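Local structure of chitinase (Paenibacillus sp. FPU-7, 5GZT) at residues B[187-192]-B[523-528]; B[191-196]-B[614-619]; B[301-306]-B[476-481]; B[607-612]-B[618-623]. The protein probably catalyses the random internal hydrolysis of beta-1,4 linkages between N-acetylglucosamine units in chitin and chitodextrins. One frame throughout, in Å; residues are numbered along the deposited sequence.

Contact 1: B[187-192]-B[523-528]. With FMT (formic acid), chain G.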
loop_
_atom_site.group_PDB
_atom_site.type_symbol
_atom_site.label_atom_id
_atom_site.label_comp_id
_atom_site.label_asym_id
_atom_site.label_seq_id
_atom_site.Cartn_x
_atom_site.Cartn_y
_atom_site.Cartn_z
ATOM N N ILE B 187 10.024 -4.330 25.652
ATOM C CA ILE B 187 8.615 -4.296 26.140
ATOM C C ILE B 187 7.621 -4.378 24.929
ATOM O O ILE B 187 6.610 -5.129 24.986
ATOM C CB ILE B 187 8.361 -3.023 27.039
ATOM C CG1 ILE B 187 8.876 -3.226 28.500
ATOM C CG2 ILE B 187 6.891 -2.585 27.068
ATOM C CD1 ILE B 187 7.862 -3.767 29.532
ATOM N N SER B 188 7.916 -3.614 23.855
ATOM C CA SER B 188 6.946 -3.313 22.773
ATOM C C SER B 188 7.423 -2.219 21.826
ATOM O O SER B 188 8.386 -1.480 22.118
ATOM C CB SER B 188 5.623 -2.797 23.341
ATOM O OG SER B 188 5.798 -1.441 23.761
ATOM N N THR B 189 6.683 -2.095 20.715
ATOM C CA THR B 189 6.893 -1.069 19.684
ATOM C C THR B 189 5.548 -0.545 19.169
ATOM O O THR B 189 4.554 -1.275 19.144
ATOM C CB THR B 189 7.540 -1.659 18.420
ATOM O OG1 THR B 189 6.559 -2.476 17.773
ATOM C CG2 THR B 189 8.785 -2.511 18.760
ATOM N N ALA B 190 5.580 0.687 18.671
ATOM C CA ALA B 190 4.418 1.369 18.161
ATOM C C ALA B 190 4.803 2.343 17.062
ATOM O O ALA B 190 5.972 2.822 16.983
ATOM C CB ALA B 190 3.708 2.107 19.296
ATOM N N SER B 191 3.808 2.657 16.213
ATOM C CA SER B 191 3.933 3.699 15.187
ATOM C C SER B 191 2.801 4.696 15.399
ATOM O O SER B 191 1.907 4.463 16.195
ATOM C CB SER B 191 3.862 3.072 13.779
ATOM O OG SER B 191 4.277 4.002 12.803
ATOM N N ASN B 192 2.877 5.837 14.758
ATOM C CA ASN B 192 1.746 6.761 14.746
ATOM C C ASN B 192 1.502 7.220 13.318
ATOM O O ASN B 192 2.277 6.893 12.441
ATOM C CB ASN B 192 2.012 7.968 15.676
ATOM C CG ASN B 192 3.322 8.662 15.380
ATOM O OD1 ASN B 192 3.831 8.702 14.233
ATOM N ND2 ASN B 192 3.917 9.174 16.436
ATOM N N PRO B 523 -3.008 -7.775 16.249
ATOM C CA PRO B 523 -2.689 -6.408 16.510
ATOM C C PRO B 523 -3.093 -5.415 15.390
ATOM O O PRO B 523 -2.843 -5.704 14.228
ATOM C CB PRO B 523 -1.139 -6.397 16.568
ATOM C CG PRO B 523 -0.756 -7.820 16.774
ATOM C CD PRO B 523 -1.806 -8.593 16.103
ATOM N N ALA B 524 -3.482 -4.207 15.775
ATOM C CA ALA B 524 -3.888 -3.143 14.814
ATOM C C ALA B 524 -2.824 -2.924 13.755
ATOM O O ALA B 524 -3.134 -2.974 12.547
ATOM C CB ALA B 524 -4.237 -1.821 15.550
ATOM N N GLU B 525 -1.590 -2.754 14.250
ATOM C CA GLU B 525 -0.301 -2.713 13.567
ATOM C C GLU B 525 -0.163 -3.626 12.319
ATOM O O GLU B 525 0.645 -3.389 11.423
ATOM C CB GLU B 525 0.791 -3.159 14.591
ATOM C CG GLU B 525 2.152 -2.538 14.358
ATOM C CD GLU B 525 2.981 -2.480 15.622
ATOM O OE1 GLU B 525 3.697 -1.457 15.877
ATOM O OE2 GLU B 525 2.885 -3.483 16.352
ATOM N N LYS B 526 -0.858 -4.737 12.361
ATOM C CA LYS B 526 -0.702 -5.776 11.356
ATOM C C LYS B 526 -2.007 -5.929 10.523
ATOM O O LYS B 526 -2.216 -6.985 9.837
ATOM C CB LYS B 526 -0.356 -7.117 12.053
ATOM C CG LYS B 526 1.071 -7.208 12.584
ATOM C CD LYS B 526 1.455 -8.597 13.070
ATOM C CE LYS B 526 3.007 -8.710 13.107
ATOM N NZ LYS B 526 3.382 -10.105 13.433
ATOM N N LEU B 527 -2.915 -4.941 10.621
ATOM C CA LEU B 527 -4.185 -5.042 9.882
ATOM C C LEU B 527 -4.238 -4.027 8.773
ATOM O O LEU B 527 -4.228 -2.797 9.051
ATOM C CB LEU B 527 -5.372 -4.827 10.784
ATOM C CG LEU B 527 -5.625 -5.996 11.743
ATOM C CD1 LEU B 527 -6.745 -5.519 12.643
ATOM C CD2 LEU B 527 -6.019 -7.281 11.045
ATOM N N MET B 528 -4.329 -4.512 7.537
ATOM C CA MET B 528 -4.546 -3.620 6.392
ATOM C C MET B 528 -6.045 -3.687 6.084
ATOM O O MET B 528 -6.700 -4.762 6.022
ATOM C CB MET B 528 -3.782 -4.052 5.172
ATOM C CG MET B 528 -2.290 -3.981 5.267
ATOM S SD MET B 528 -1.560 -2.404 5.032
ATOM C CE MET B 528 -1.793 -2.133 3.271
HETATM C C FMT G . 6.713 -10.553 12.303
HETATM O O1 FMT G . 6.860 -11.766 12.064
HETATM O O2 FMT G . 6.181 -10.064 13.444
HETATM O O HOH W 1 1.772 0.873 16.392
#

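Contact 2: B[191-196]-B[614-619]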
loop_
_atom_site.group_PDB
_atom_site.type_symbol
_atom_site.label_atom_id
_atom_site.label_comp_id
_atom_site.label_asym_id
_atom_site.label_seq_id
_atom_site.Cartn_x
_atom_site.Cartn_y
_atom_site.Cartn_z
ATOM N N SER B 191 3.808 2.657 16.213
ATOM C CA SER B 191 3.933 3.699 15.187
ATOM C C SER B 191 2.801 4.696 15.399
ATOM O O SER B 191 1.907 4.463 16.195
ATOM C CB SER B 191 3.862 3.072 13.779
ATOM O OG SER B 191 4.277 4.002 12.803
ATOM N N ASN B 192 2.877 5.837 14.758
ATOM C CA ASN B 192 1.746 6.761 14.746
ATOM C C ASN B 192 1.502 7.220 13.318
ATOM O O ASN B 192 2.277 6.893 12.441
ATOM C CB ASN B 192 2.012 7.968 15.676
ATOM C CG ASN B 192 3.322 8.662 15.380
ATOM O OD1 ASN B 192 3.831 8.702 14.233
ATOM N ND2 ASN B 192 3.917 9.174 16.436
ATOM N N ASN B 193 0.456 8.029 13.133
ATOM C CA ASN B 193 0.083 8.594 11.837
ATOM C C ASN B 193 1.235 9.335 11.153
ATOM O O ASN B 193 1.383 9.316 9.894
ATOM C CB ASN B 193 -1.080 9.551 12.026
ATOM C CG ASN B 193 -2.348 8.869 12.469
ATOM O OD1 ASN B 193 -2.471 7.643 12.569
ATOM N ND2 ASN B 193 -3.305 9.665 12.733
ATOM N N ASP B 194 2.078 9.951 11.989
ATOM C CA ASP B 194 3.228 10.722 11.533
ATOM C C ASP B 194 4.431 9.860 11.110
ATOM O O ASP B 194 5.448 10.392 10.665
ATOM C CB ASP B 194 3.680 11.698 12.650
ATOM C CG ASP B 194 2.759 12.926 12.798
ATOM O OD1 ASP B 194 2.176 13.414 11.786
ATOM O OD2 ASP B 194 2.661 13.425 13.953
ATOM N N ARG B 195 4.329 8.555 11.288
ATOM C CA ARG B 195 5.345 7.636 10.881
ATOM C C ARG B 195 6.628 7.776 11.702
ATOM O O ARG B 195 7.762 7.678 11.195
ATOM C CB ARG B 195 5.508 7.690 9.346
ATOM C CG ARG B 195 4.243 7.141 8.696
ATOM C CD ARG B 195 4.398 7.082 7.231
ATOM N NE ARG B 195 4.386 8.445 6.751
ATOM C CZ ARG B 195 5.322 9.033 6.049
ATOM N NH1 ARG B 195 6.442 8.410 5.705
ATOM N NH2 ARG B 195 5.119 10.291 5.688
ATOM N N GLN B 196 6.407 7.963 13.003
ATOM C CA GLN B 196 7.436 7.686 13.996
ATOM C C GLN B 196 7.413 6.263 14.476
ATOM O O GLN B 196 6.368 5.651 14.615
ATOM C CB GLN B 196 7.271 8.553 15.213
ATOM C CG GLN B 196 7.531 9.993 14.896
ATOM C CD GLN B 196 7.411 10.825 16.135
ATOM O OE1 GLN B 196 6.399 10.776 16.813
ATOM N NE2 GLN B 196 8.447 11.577 16.449
ATOM N N GLN B 614 -7.118 6.704 12.316
ATOM C CA GLN B 614 -7.770 6.784 13.622
ATOM C C GLN B 614 -7.519 5.529 14.441
ATOM O O GLN B 614 -7.456 5.640 15.664
ATOM C CB GLN B 614 -9.309 7.020 13.568
ATOM C CG GLN B 614 -9.662 8.448 13.094
ATOM C CD GLN B 614 -11.160 8.693 12.798
ATOM O OE1 GLN B 614 -11.543 9.696 12.126
ATOM N NE2 GLN B 614 -12.010 7.788 13.280
ATOM N N ASN B 615 -7.483 4.349 13.831
ATOM C CA ASN B 615 -7.249 3.115 14.607
ATOM C C ASN B 615 -5.828 2.590 14.558
ATOM O O ASN B 615 -5.599 1.447 14.899
ATOM C CB ASN B 615 -8.211 2.092 14.185
ATOM C CG ASN B 615 -9.579 2.501 14.493
ATOM O OD1 ASN B 615 -10.001 2.318 15.605
ATOM N ND2 ASN B 615 -10.292 3.116 13.530
ATOM N N ASN B 616 -4.905 3.411 14.073
ATOM C CA ASN B 616 -3.531 3.056 13.928
ATOM C C ASN B 616 -3.348 1.689 13.277
ATOM O O ASN B 616 -2.561 0.857 13.724
ATOM C CB ASN B 616 -2.808 3.200 15.282
ATOM C CG ASN B 616 -2.810 4.617 15.727
ATOM O OD1 ASN B 616 -2.199 5.512 15.128
ATOM N ND2 ASN B 616 -3.534 4.850 16.747
ATOM N N LEU B 617 -4.018 1.540 12.126
ATOM C CA LEU B 617 -3.870 0.327 11.310
ATOM C C LEU B 617 -2.684 0.451 10.394
ATOM O O LEU B 617 -2.024 1.498 10.281
ATOM C CB LEU B 617 -5.220 0.030 10.600
ATOM C CG LEU B 617 -6.411 0.002 11.523
ATOM C CD1 LEU B 617 -7.760 -0.183 10.827
ATOM C CD2 LEU B 617 -6.254 -1.116 12.514
ATOM N N ALA B 618 -2.352 -0.664 9.770
ATOM C CA ALA B 618 -1.121 -0.801 8.950
ATOM C C ALA B 618 -1.152 0.000 7.636
ATOM O O ALA B 618 -0.092 0.439 7.075
ATOM C CB ALA B 618 -0.893 -2.301 8.679
ATOM N N GLY B 619 -2.372 0.192 7.134
ATOM C CA GLY B 619 -2.548 0.897 5.888
ATOM C C GLY B 619 -3.788 0.449 5.101
ATOM O O GLY B 619 -4.724 -0.183 5.672
HETATM O O HOH W 2 -1.480 8.267 15.525
#

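Contact 3: B[301-306]-B[476-481]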
loop_
_atom_site.group_PDB
_atom_site.type_symbol
_atom_site.label_atom_id
_atom_site.label_comp_id
_atom_site.label_asym_id
_atom_site.label_seq_id
_atom_site.Cartn_x
_atom_site.Cartn_y
_atom_site.Cartn_z
ATOM N N PHE B 301 1.804 4.382 -4.206
ATOM C CA PHE B 301 1.630 3.242 -3.353
ATOM C C PHE B 301 2.973 2.753 -2.905
ATOM O O PHE B 301 3.982 3.163 -3.452
ATOM C CB PHE B 301 0.809 2.132 -4.020
ATOM C CG PHE B 301 1.248 1.721 -5.407
ATOM C CD1 PHE B 301 2.356 0.901 -5.607
ATOM C CD2 PHE B 301 0.455 2.015 -6.512
ATOM C CE1 PHE B 301 2.720 0.500 -6.904
ATOM C CE2 PHE B 301 0.790 1.649 -7.799
ATOM C CZ PHE B 301 1.932 0.877 -8.016
ATOM N N THR B 302 2.986 1.875 -1.929
ATOM C CA THR B 302 4.255 1.408 -1.359
ATOM C C THR B 302 4.548 -0.014 -1.707
ATOM O O THR B 302 5.744 -0.427 -1.696
ATOM C CB THR B 302 4.290 1.531 0.175
ATOM O OG1 THR B 302 3.290 0.681 0.745
ATOM C CG2 THR B 302 4.038 2.933 0.562
ATOM N N HIS B 303 3.501 -0.770 -1.993
ATOM C CA HIS B 303 3.613 -2.188 -2.327
ATOM C C HIS B 303 2.758 -2.496 -3.541
ATOM O O HIS B 303 1.649 -2.006 -3.647
ATOM C CB HIS B 303 3.094 -3.068 -1.229
ATOM C CG HIS B 303 3.921 -3.089 0.014
ATOM N ND1 HIS B 303 4.207 -1.959 0.754
ATOM C CD2 HIS B 303 4.443 -4.132 0.710
ATOM C CE1 HIS B 303 4.884 -2.304 1.832
ATOM N NE2 HIS B 303 5.083 -3.606 1.804
ATOM N N LEU B 304 3.250 -3.366 -4.407
ATOM C CA LEU B 304 2.558 -3.803 -5.611
ATOM C C LEU B 304 2.498 -5.323 -5.504
ATOM O O LEU B 304 3.529 -5.969 -5.306
ATOM C CB LEU B 304 3.304 -3.224 -6.782
ATOM C CG LEU B 304 3.356 -3.650 -8.263
ATOM C CD1 LEU B 304 2.327 -4.690 -8.612
ATOM C CD2 LEU B 304 3.406 -2.437 -9.182
ATOM N N TYR B 305 1.293 -5.874 -5.474
ATOM C CA TYR B 305 1.073 -7.339 -5.422
ATOM C C TYR B 305 0.707 -7.819 -6.834
ATOM O O TYR B 305 -0.345 -7.378 -7.432
ATOM C CB TYR B 305 -0.086 -7.755 -4.486
ATOM C CG TYR B 305 0.211 -7.797 -3.030
ATOM C CD1 TYR B 305 1.289 -7.100 -2.493
ATOM C CD2 TYR B 305 -0.573 -8.561 -2.163
ATOM C CE1 TYR B 305 1.573 -7.186 -1.153
ATOM C CE2 TYR B 305 -0.286 -8.636 -0.821
ATOM C CZ TYR B 305 0.803 -7.969 -0.334
ATOM O OH TYR B 305 1.138 -7.955 1.017
ATOM N N TYR B 306 1.531 -8.736 -7.387
ATOM C CA TYR B 306 1.239 -9.322 -8.701
ATOM C C TYR B 306 0.248 -10.420 -8.476
ATOM O O TYR B 306 0.518 -11.400 -7.773
ATOM C CB TYR B 306 2.491 -9.838 -9.409
ATOM C CG TYR B 306 2.268 -10.252 -10.864
ATOM C CD1 TYR B 306 2.044 -9.304 -11.830
ATOM C CD2 TYR B 306 2.278 -11.576 -11.242
ATOM C CE1 TYR B 306 1.842 -9.661 -13.156
ATOM C CE2 TYR B 306 2.110 -11.952 -12.571
ATOM C CZ TYR B 306 1.874 -10.991 -13.520
ATOM O OH TYR B 306 1.721 -11.343 -14.836
ATOM N N LEU B 476 3.595 -13.352 10.193
ATOM C CA LEU B 476 3.132 -12.425 9.121
ATOM C C LEU B 476 3.542 -10.984 9.351
ATOM O O LEU B 476 3.373 -10.501 10.414
ATOM C CB LEU B 476 1.597 -12.532 9.022
ATOM C CG LEU B 476 1.084 -13.949 8.791
ATOM C CD1 LEU B 476 -0.417 -14.050 8.876
ATOM C CD2 LEU B 476 1.564 -14.527 7.475
ATOM N N ASP B 477 4.100 -10.282 8.383
ATOM C CA ASP B 477 4.215 -8.823 8.522
ATOM C C ASP B 477 2.861 -8.070 8.662
ATOM O O ASP B 477 2.762 -7.008 9.355
ATOM C CB ASP B 477 4.988 -8.229 7.346
ATOM C CG ASP B 477 6.454 -8.695 7.304
ATOM O OD1 ASP B 477 6.637 -9.867 6.902
ATOM O OD2 ASP B 477 7.365 -7.861 7.614
ATOM N N TYR B 478 1.843 -8.588 7.979
ATOM C CA TYR B 478 0.465 -8.063 8.081
ATOM C C TYR B 478 -0.525 -8.985 7.462
ATOM O O TYR B 478 -0.178 -9.909 6.678
ATOM C CB TYR B 478 0.400 -6.657 7.463
ATOM C CG TYR B 478 1.040 -6.577 6.113
ATOM C CD1 TYR B 478 2.382 -6.391 5.986
ATOM C CD2 TYR B 478 0.269 -6.645 4.919
ATOM C CE1 TYR B 478 3.004 -6.328 4.748
ATOM C CE2 TYR B 478 0.884 -6.536 3.660
ATOM C CZ TYR B 478 2.240 -6.417 3.566
ATOM O OH TYR B 478 2.869 -6.300 2.345
ATOM N N ILE B 479 -1.778 -8.790 7.869
ATOM C CA ILE B 479 -2.924 -9.393 7.243
ATOM C C ILE B 479 -3.635 -8.315 6.379
ATOM O O ILE B 479 -4.024 -7.241 6.867
ATOM C CB ILE B 479 -3.868 -9.988 8.280
ATOM C CG1 ILE B 479 -3.136 -11.092 9.094
ATOM C CG2 ILE B 479 -5.076 -10.591 7.596
ATOM C CD1 ILE B 479 -3.933 -11.595 10.250
ATOM N N ASN B 480 -3.771 -8.629 5.094
ATOM C CA ASN B 480 -4.626 -7.870 4.150
ATOM C C ASN B 480 -6.098 -8.251 4.232
ATOM O O ASN B 480 -6.487 -9.317 3.741
ATOM C CB ASN B 480 -4.145 -8.100 2.745
ATOM C CG ASN B 480 -2.725 -7.706 2.566
ATOM O OD1 ASN B 480 -1.876 -8.558 2.333
ATOM N ND2 ASN B 480 -2.445 -6.423 2.625
ATOM N N LEU B 481 -6.921 -7.420 4.870
ATOM C CA LEU B 481 -8.311 -7.775 5.079
ATOM C C LEU B 481 -9.179 -7.481 3.869
ATOM O O LEU B 481 -9.250 -6.345 3.414
ATOM C CB LEU B 481 -8.898 -7.062 6.276
ATOM C CG LEU B 481 -8.317 -7.258 7.663
ATOM C CD1 LEU B 481 -8.917 -6.197 8.617
ATOM C CD2 LEU B 481 -8.669 -8.681 8.105
#

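Contact 4: B[607-612]-B[618-623]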
loop_
_atom_site.group_PDB
_atom_site.type_symbol
_atom_site.label_atom_id
_atom_site.label_comp_id
_atom_site.label_asym_id
_atom_site.label_seq_id
_atom_site.Cartn_x
_atom_site.Cartn_y
_atom_site.Cartn_z
ATOM N N TYR B 607 -12.871 8.477 3.913
ATOM C CA TYR B 607 -13.334 7.973 5.197
ATOM C C TYR B 607 -12.609 6.709 5.660
ATOM O O TYR B 607 -12.299 6.590 6.855
ATOM C CB TYR B 607 -14.850 7.782 5.218
ATOM C CG TYR B 607 -15.558 9.084 5.479
ATOM C CD1 TYR B 607 -15.589 9.619 6.777
ATOM C CD2 TYR B 607 -16.031 9.880 4.435
ATOM C CE1 TYR B 607 -16.199 10.810 7.028
ATOM C CE2 TYR B 607 -16.602 11.109 4.680
ATOM C CZ TYR B 607 -16.740 11.557 5.960
ATOM O OH TYR B 607 -17.333 12.782 6.192
ATOM N N LYS B 608 -12.193 5.903 4.698
ATOM C CA LYS B 608 -11.519 4.678 4.934
ATOM C C LYS B 608 -10.078 4.914 5.352
ATOM O O LYS B 608 -9.627 4.309 6.343
ATOM C CB LYS B 608 -11.642 3.836 3.710
ATOM C CG LYS B 608 -11.559 2.371 3.807
ATOM C CD LYS B 608 -12.796 1.851 3.036
ATOM C CE LYS B 608 -12.474 0.774 2.191
ATOM N NZ LYS B 608 -13.761 0.153 1.751
ATOM N N ALA B 609 -9.391 5.806 4.660
ATOM C CA ALA B 609 -8.101 6.282 5.062
ATOM C C ALA B 609 -8.146 6.905 6.487
ATOM O O ALA B 609 -7.221 6.652 7.316
ATOM C CB ALA B 609 -7.552 7.311 4.052
ATOM N N GLU B 610 -9.152 7.717 6.776
ATOM C CA GLU B 610 -9.285 8.270 8.086
ATOM C C GLU B 610 -9.572 7.176 9.153
ATOM O O GLU B 610 -9.061 7.241 10.271
ATOM C CB GLU B 610 -10.241 9.461 8.137
ATOM C CG GLU B 610 -9.898 10.636 7.219
ATOM C CD GLU B 610 -8.508 11.309 7.476
ATOM O OE1 GLU B 610 -8.005 11.215 8.614
ATOM O OE2 GLU B 610 -7.893 11.927 6.541
ATOM N N TYR B 611 -10.305 6.138 8.827
ATOM C CA TYR B 611 -10.489 5.068 9.774
ATOM C C TYR B 611 -9.152 4.382 10.121
ATOM O O TYR B 611 -8.892 4.099 11.257
ATOM C CB TYR B 611 -11.463 4.065 9.225
ATOM C CG TYR B 611 -11.824 2.949 10.129
ATOM C CD1 TYR B 611 -11.058 1.795 10.189
ATOM C CD2 TYR B 611 -12.914 3.042 10.970
ATOM C CE1 TYR B 611 -11.411 0.758 11.050
ATOM C CE2 TYR B 611 -13.296 2.003 11.771
ATOM C CZ TYR B 611 -12.481 0.882 11.863
ATOM O OH TYR B 611 -12.838 -0.175 12.677
ATOM N N ILE B 612 -8.344 4.154 9.110
ATOM C CA ILE B 612 -7.075 3.522 9.229
ATOM C C ILE B 612 -6.206 4.364 10.160
ATOM O O ILE B 612 -5.631 3.841 11.121
ATOM C CB ILE B 612 -6.384 3.406 7.844
ATOM C CG1 ILE B 612 -6.989 2.194 7.031
ATOM C CG2 ILE B 612 -4.833 3.272 8.018
ATOM C CD1 ILE B 612 -6.780 2.370 5.543
ATOM N N ALA B 618 -2.352 -0.664 9.770
ATOM C CA ALA B 618 -1.121 -0.801 8.950
ATOM C C ALA B 618 -1.152 0.000 7.636
ATOM O O ALA B 618 -0.092 0.439 7.075
ATOM C CB ALA B 618 -0.893 -2.301 8.679
ATOM N N GLY B 619 -2.372 0.192 7.134
ATOM C CA GLY B 619 -2.548 0.897 5.888
ATOM C C GLY B 619 -3.788 0.449 5.101
ATOM O O GLY B 619 -4.724 -0.183 5.672
ATOM N N PHE B 620 -3.743 0.749 3.789
ATOM C CA PHE B 620 -4.833 0.632 2.866
ATOM C C PHE B 620 -4.457 -0.331 1.753
ATOM O O PHE B 620 -3.476 -0.125 1.030
ATOM C CB PHE B 620 -5.137 2.034 2.299
ATOM C CG PHE B 620 -6.583 2.224 1.780
ATOM C CD1 PHE B 620 -7.196 1.296 0.906
ATOM C CD2 PHE B 620 -7.284 3.386 2.042
ATOM C CE1 PHE B 620 -8.493 1.491 0.438
ATOM C CE2 PHE B 620 -8.568 3.565 1.558
ATOM C CZ PHE B 620 -9.156 2.614 0.742
ATOM N N MET B 621 -5.230 -1.398 1.590
ATOM C CA MET B 621 -5.034 -2.357 0.468
ATOM C C MET B 621 -6.221 -2.192 -0.515
ATOM O O MET B 621 -7.328 -1.939 -0.059
ATOM C CB MET B 621 -5.052 -3.807 0.972
ATOM C CG MET B 621 -5.060 -4.849 -0.134
ATOM S SD MET B 621 -6.661 -5.332 -0.749
ATOM C CE MET B 621 -7.257 -6.461 0.528
ATOM N N TYR B 622 -6.000 -2.359 -1.817
ATOM C CA TYR B 622 -7.114 -2.339 -2.765
ATOM C C TYR B 622 -6.977 -3.262 -3.965
ATOM O O TYR B 622 -5.869 -3.487 -4.438
ATOM C CB TYR B 622 -7.351 -0.903 -3.214
ATOM C CG TYR B 622 -6.161 -0.123 -3.784
ATOM C CD1 TYR B 622 -5.644 -0.369 -5.064
ATOM C CD2 TYR B 622 -5.598 0.877 -3.074
ATOM C CE1 TYR B 622 -4.536 0.398 -5.582
ATOM C CE2 TYR B 622 -4.591 1.673 -3.584
ATOM C CZ TYR B 622 -4.041 1.420 -4.849
ATOM O OH TYR B 622 -3.002 2.292 -5.260
ATOM N N TRP B 623 -8.126 -3.810 -4.380
ATOM C CA TRP B 623 -8.290 -4.649 -5.529
ATOM C C TRP B 623 -9.143 -3.885 -6.528
ATOM O O TRP B 623 -10.279 -3.540 -6.173
ATOM C CB TRP B 623 -9.107 -5.883 -5.155
ATOM C CG TRP B 623 -9.339 -6.745 -6.345
ATOM C CD1 TRP B 623 -10.403 -6.718 -7.204
ATOM C CD2 TRP B 623 -8.471 -7.749 -6.818
ATOM N NE1 TRP B 623 -10.237 -7.638 -8.184
ATOM C CE2 TRP B 623 -9.054 -8.283 -7.995
ATOM C CE3 TRP B 623 -7.266 -8.256 -6.383
ATOM C CZ2 TRP B 623 -8.442 -9.281 -8.743
ATOM C CZ3 TRP B 623 -6.643 -9.278 -7.153
ATOM C CH2 TRP B 623 -7.247 -9.796 -8.275
#

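Contact 1: B[187-192]-B[523-528]
Glu525 reaches out of the turn before strand 527-532 and lays its carboxylate beside Thr189 and Ser191 of strand 184-191. Its CB points toward that strand, CG stands anti to the backbone N (chi1 -150°), and the chain runs extended to the carboxylate. This holds for one of two deposited conformers, so the contact is probably mobile. In this conformer OE1 lies 3.6 Å from Thr189 OG1, the two side chains crossing at about a right angle. OE1 is also 3.4 Å from the carbonyl O of Thr189, a meeting of two acceptors rather than a bond, and 3.7 Å from Ala190 CA. No direct hydrogen bond joins the segments. A water does so instead: it accepts from Ser191 N at 2.7 Å and donates to Glu525 OE1 at 3.1 Å, bridging strand backbone and carboxylate. Ser191 OG turns to other partners, chiefly Gln276 N. The next residue, Lys526, sends its ammonium elsewhere: NZ bonds O2 of a formic acid molecule at 2.8 Å, probably from the crystallisation liquor, and also the carbonyls of Thr473 and Leu476. The turn itself is held by Lys526 N to Pro523 O at 2.9 Å. Strand 184-191 is an outer strand of a four-stranded antiparallel sheet; it pairs with strand 197-203 through Ala190 and Val198, with a classic beta bulge where Ile187 and Ser188 face Lys200. The 523-528 turn leads into strand 527-532 of the family 18 TIM barrel, between strands 478-481 and 619-623, while Glu525 and Lys526 pack on Phe274 of strand 264-284.

Contact 2: B[191-196]-B[614-619]
Asn193 and Asn616 bring their side chains together where a hairpin turn meets the end of a barrel helix. The two cross at about a right angle with amide planes 38° apart, although the orientation of the Asn193 amide is uncertain. The clearer link is water-mediated: one water accepts from Asn193 N at 3.1 Å and donates to Asn616 OD1 at 2.9 Å. That same OD1 is bonded by Gln276 NE2, so OD1 takes two donors, which should restrain the amide.

Local hydrogen bonds shape both sides. Asn192 to Arg195 form a type I turn, with Arg195 N bonded to Asn192 O at 2.9 Å. Asn192 braces it with both ends of its amide: OD1 takes Gln196 N at 2.9 Å in a nearly straight bond (167°), and ND2 gives to Gln196 OE1 at 3.0 Å, in the carbonyl plane on a lone pair. On the other segment Asn616, at positive phi, is the C-prime residue of a Schellman motif; Leu617 N returns to Ile612 O and Asn616 N to Lys613 O.

The turn links strands 184-191 and 197-203 of the small antiparallel sheet, the Schellman end joins helix 602-614 to strand 619-623 of the TIM barrel, and Gln276 of strand 264-284 bonds both sides, its backbone N to Ser191 OG and its amide to Asn616.

Contact 3: B[301-306]-B[476-481]
His303 presents a ring face to the edge of Tyr478 in an offset edge-to-face pair, centroids 5.9 Å apart and planes at 89°. Its CD2 comes within 3.1 Å of Tyr478 OH. The imidazole is tied at both nitrogens: ND1 shares a hydrogen bond of 2.8 Å with OG1 of the preceding Thr302, and NE2 bonds Glu452 OE2. Two residues on, Tyr305 points the same way and donates from OH to Tyr478 OH at 2.7 Å, with the acceptor near the plane of the Tyr305 ring at its edge. Tyr478 OH also bonds Glu452 OE1, so one carboxylate joins the histidine and the tyrosine pair. Tyr478 gets there with CG set between its backbone N and carbonyl carbon (chi1 48°). Asn480 adds its amide beside the Tyr305 hydroxyl, its plane perpendicular to the ring. Strands 303-312 and 478-481 are not neighbours in the TIM barrel: their short segments pass 12.9 Å apart at 68°, and these side chains meet across the interior between them, packed against Lys278 and Tyr282 of strand 264-284, Leu364 of strand 362-368 and Ala454 of strand 452-457.

Contact 4: B[607-612]-B[618-623]
Lys608 NZ is gripped by two groups, a salt bridge to Glu600 OE2 and a hydrogen bond with Thr498 OG1, while the aliphatic part of the same side chain rests against Phe620. The pair belongs to the family 18 TIM barrel, where helix 602-614 leads through a short loop into strand 619-623, the strand that closes the barrel against strand 264-284. The short segments run roughly antiparallel, at 139°, with axes 8.3 Å apart; no hydrogen bond passes between them, and the contact is van der Waals packing, partly against backbone atoms. Phe620 is the centre. Its CB points toward the helix, and CG, anti to the backbone N (chi1 -156°), carries the ring alongside Lys608 and Ala609. Lys608 crosses it at about a right angle, CB at 3.8 Å from Phe620 CE2, and then bends at its second and third torsions so that the ammonium leaves for Glu600. One residue along the helix, Ala609 CB lies 4.4 Å from Phe620 CD2. Ile638 of helix 633-642 also touches the phenyl ring, so two helices share this residue. A turn of helix further on, Ile612 reaches the start of the strand. Its CG2 sits 3.9 Å from Gly619 CA. The outstretched CD1 bridges two residues, with Phe620 CB at 3.7 Å and the backbone carbonyl Gly619 O at 3.3 Å.

Overall arrangement
From the N terminus, strand 184-191 and its turn open contacts 1 and 2 together, sharing Ser191 and Asn192. Contact 3, from 301-306 to 476-481, is nested inside both loops and spans the barrel interior. Contact 1 closes next, at 523-528, where backbone bonds join strand 527-532 to 478-481 of contact 3 and to Ala618. Contact 4 opens at 607-612, within the loop of contact 2, and ends on the stretch where that loop closes; they share Ala618 and Gly619. Contacts 1 and 2, centres 8 Å apart, thus bring the small antiparallel sheet against the TIM barrel, largely through water, whereas contacts 3 and 4 pack the barrel's inside and outside.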